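PDB 3E8T: takeout-like protein 1 from Epiphyas postvittana, which binds ubiquinone-8 in a long internal pocket and probably serves as a carrier of hydrophobic ligands in insects. Local coordinates for residues V126-M131 with F143-V148. Sequence-based numbering, arbitrary orientation. Where two conformers were deposited one is given.
Sequences VVSYEM and FKKYTV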
loop_
_atom_site.group_PDB
_atom_site.type_symbol
_atom_site.label_atom_id
_atom_site.label_comp_id
_atom_site.label_asym_id
_atom_site.label_seq_id
_atom_site.Cartn_x
_atom_site.Cartn_y
_atom_site.Cartn_z
ATOM N N VAL A 126 -2.199 11.449 1.153
ATOM C CA VAL A 126 -2.207 12.723 1.841
ATOM C C VAL A 126 -2.097 12.438 3.329
ATOM O O VAL A 126 -2.841 11.591 3.843
ATOM C CB VAL A 126 -3.471 13.533 1.542
ATOM C CG1 VAL A 126 -3.357 14.922 2.225
ATOM C CG2 VAL A 126 -3.705 13.618 0.030
ATOM N N VAL A 127 -1.168 13.113 3.997
ATOM C CA VAL A 127 -0.968 12.927 5.427
ATOM C C VAL A 127 -1.048 14.277 6.105
ATOM O O VAL A 127 -0.454 15.250 5.626
ATOM C CB VAL A 127 0.414 12.340 5.701
ATOM C CG1 VAL A 127 0.766 12.322 7.199
ATOM C CG2 VAL A 127 0.564 10.953 5.044
ATOM N N SER A 128 -1.772 14.350 7.219
ATOM C CA SER A 128 -1.739 15.514 8.082
ATOM C C SER A 128 -0.774 15.300 9.221
ATOM O O SER A 128 -0.621 14.178 9.708
ATOM C CB SER A 128 -3.111 15.809 8.591
ATOM O OG SER A 128 -3.625 14.696 9.225
ATOM N N TYR A 129 -0.095 16.367 9.628
ATOM C CA TYR A 129 0.920 16.244 10.675
ATOM C C TYR A 129 0.883 17.481 11.551
ATOM O O TYR A 129 0.309 18.516 11.205
ATOM C CB TYR A 129 2.336 16.082 10.066
ATOM C CG TYR A 129 2.854 17.317 9.458
ATOM C CD1 TYR A 129 3.546 18.235 10.242
ATOM C CD2 TYR A 129 2.625 17.645 8.110
ATOM C CE1 TYR A 129 4.014 19.400 9.708
ATOM C CE2 TYR A 129 3.098 18.842 7.574
ATOM C CZ TYR A 129 3.786 19.730 8.403
ATOM O OH TYR A 129 4.242 20.904 7.886
ATOM N N GLU A 130 1.575 17.362 12.668
ATOM C CA GLU A 130 1.856 18.492 13.526
ATOM C C GLU A 130 3.330 18.438 13.880
ATOM O O GLU A 130 3.862 17.350 14.095
ATOM C CB GLU A 130 1.027 18.363 14.796
ATOM C CG GLU A 130 -0.459 18.683 14.618
ATOM C CD GLU A 130 -0.716 20.157 14.407
ATOM O OE1 GLU A 130 -0.257 20.957 15.250
ATOM O OE2 GLU A 130 -1.363 20.509 13.394
ATOM N N MET A 131 3.968 19.598 13.942
ATOM C CA MET A 131 5.317 19.712 14.458
ATOM C C MET A 131 5.173 19.870 15.955
ATOM O O MET A 131 4.485 20.793 16.427
ATOM C CB MET A 131 6.029 20.941 13.891
ATOM C CG MET A 131 6.361 20.949 12.421
ATOM S SD MET A 131 7.408 19.613 11.961
ATOM C CE MET A 131 8.483 19.496 13.352
ATOM N N PHE A 143 2.895 12.507 12.517
ATOM C CA PHE A 143 1.797 12.181 11.622
ATOM C C PHE A 143 0.511 11.931 12.382
ATOM O O PHE A 143 0.520 11.282 13.426
ATOM C CB PHE A 143 2.121 10.920 10.834
ATOM C CG PHE A 143 3.022 11.114 9.657
ATOM C CD1 PHE A 143 3.640 12.301 9.383
ATOM C CD2 PHE A 143 3.177 10.040 8.750
ATOM C CE1 PHE A 143 4.435 12.454 8.236
ATOM C CE2 PHE A 143 3.956 10.181 7.627
ATOM C CZ PHE A 143 4.592 11.367 7.375
ATOM N N LYS A 144 -0.615 12.406 11.843
ATOM C CA LYS A 144 -1.895 12.343 12.519
ATOM C C LYS A 144 -2.875 11.455 11.749
ATOM O O LYS A 144 -3.369 10.429 12.300
ATOM C CB LYS A 144 -2.467 13.744 12.700
ATOM C CG LYS A 144 -1.611 14.637 13.582
ATOM C CD LYS A 144 -1.419 14.115 14.997
ATOM C CE LYS A 144 -0.585 15.078 15.832
ATOM N NZ LYS A 144 -0.484 14.610 17.282
ATOM N N LYS A 145 -3.225 11.820 10.545
ATOM C CA LYS A 145 -4.213 11.073 9.761
ATOM C C LYS A 145 -3.697 10.969 8.344
ATOM O O LYS A 145 -2.782 11.708 7.946
ATOM C CB LYS A 145 -5.581 11.812 9.755
ATOM C CG LYS A 145 -6.192 11.907 11.092
ATOM C CD LYS A 145 -7.580 12.548 11.164
ATOM C CE LYS A 145 -8.636 11.842 10.355
ATOM N NZ LYS A 145 -9.967 12.550 10.560
ATOM N N TYR A 146 -4.277 10.068 7.580
ATOM C CA TYR A 146 -3.975 9.959 6.190
ATOM C C TYR A 146 -5.185 9.564 5.395
ATOM O O TYR A 146 -6.183 8.991 5.921
ATOM C CB TYR A 146 -2.835 8.937 5.948
ATOM C CG TYR A 146 -3.260 7.526 6.222
ATOM C CD1 TYR A 146 -3.725 6.699 5.210
ATOM C CD2 TYR A 146 -3.246 7.029 7.532
ATOM C CE1 TYR A 146 -4.156 5.418 5.485
ATOM C CE2 TYR A 146 -3.663 5.738 7.804
ATOM C CZ TYR A 146 -4.107 4.952 6.775
ATOM O OH TYR A 146 -4.518 3.667 7.086
ATOM N N THR A 147 -5.093 9.824 4.094
ATOM C CA THR A 147 -5.988 9.253 3.090
ATOM C C THR A 147 -5.178 8.699 1.940
ATOM O O THR A 147 -4.109 9.222 1.652
ATOM C CB THR A 147 -6.953 10.277 2.510
ATOM O OG1 THR A 147 -6.243 11.285 1.831
ATOM C CG2 THR A 147 -7.811 10.927 3.591
ATOM N N VAL A 148 -5.659 7.627 1.328
ATOM C CA VAL A 148 -5.006 7.070 0.178
ATOM C C VAL A 148 -6.055 6.773 -0.874
ATOM O O VAL A 148 -7.142 6.259 -0.555
ATOM C CB VAL A 148 -4.230 5.809 0.529
ATOM C CG1 VAL A 148 -3.362 5.392 -0.621
ATOM C CG2 VAL A 148 -3.397 5.997 1.768
#
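V127 holds CG1 anti to its backbone N (chi1 171°), and F143 holds CG beside its own N (chi1 -80°), so the methyl and the ring meet on one face of the sheet. The two strands form a beta hairpin of the JHBP-type takeout fold, and a beta bulge interrupts their antiparallel pairing. V127 CG1 sits almost squarely over the F143 ring, 3.5 Å from its centroid, in a CH-pi contact. Y129 CB approaches the same ring obliquely, 4.1 Å from F143 CD1. V127 CG2 turns to Y146 CB. I205 and L209 of helix 182-211 also pack on F143, whose side chain is about 5 Å from the bound ubiquinone-8. An alanine at F143 would remove the ring, and with it the surface under V127 CG1, and would probably loosen the packing between this hairpin and helix 182-211 beside the ubiquinone.

The bulge puts K144 and K145 opposite S128, with K144 psi at -63°. K144 N donates to S128 O at 2.8 Å, and S128 N donates to K145 O at 2.9 Å. The latter donor lies above the carbonyl plane. S128 OG occupies the crowded position between N and the carbonyl carbon and accepts a bent bond from K145 N at 3.2 Å. S128 thus receives both bulge N-H groups, one on its carbonyl and one on its hydroxyl. The K144 aliphatic chain crosses E130, while its NZ forms a salt bridge with E132. Beyond the bulge the pairing is regular: V126 N bonds to T147 O at 3.0 Å, and T147 N returns to V126 O at 2.9 Å.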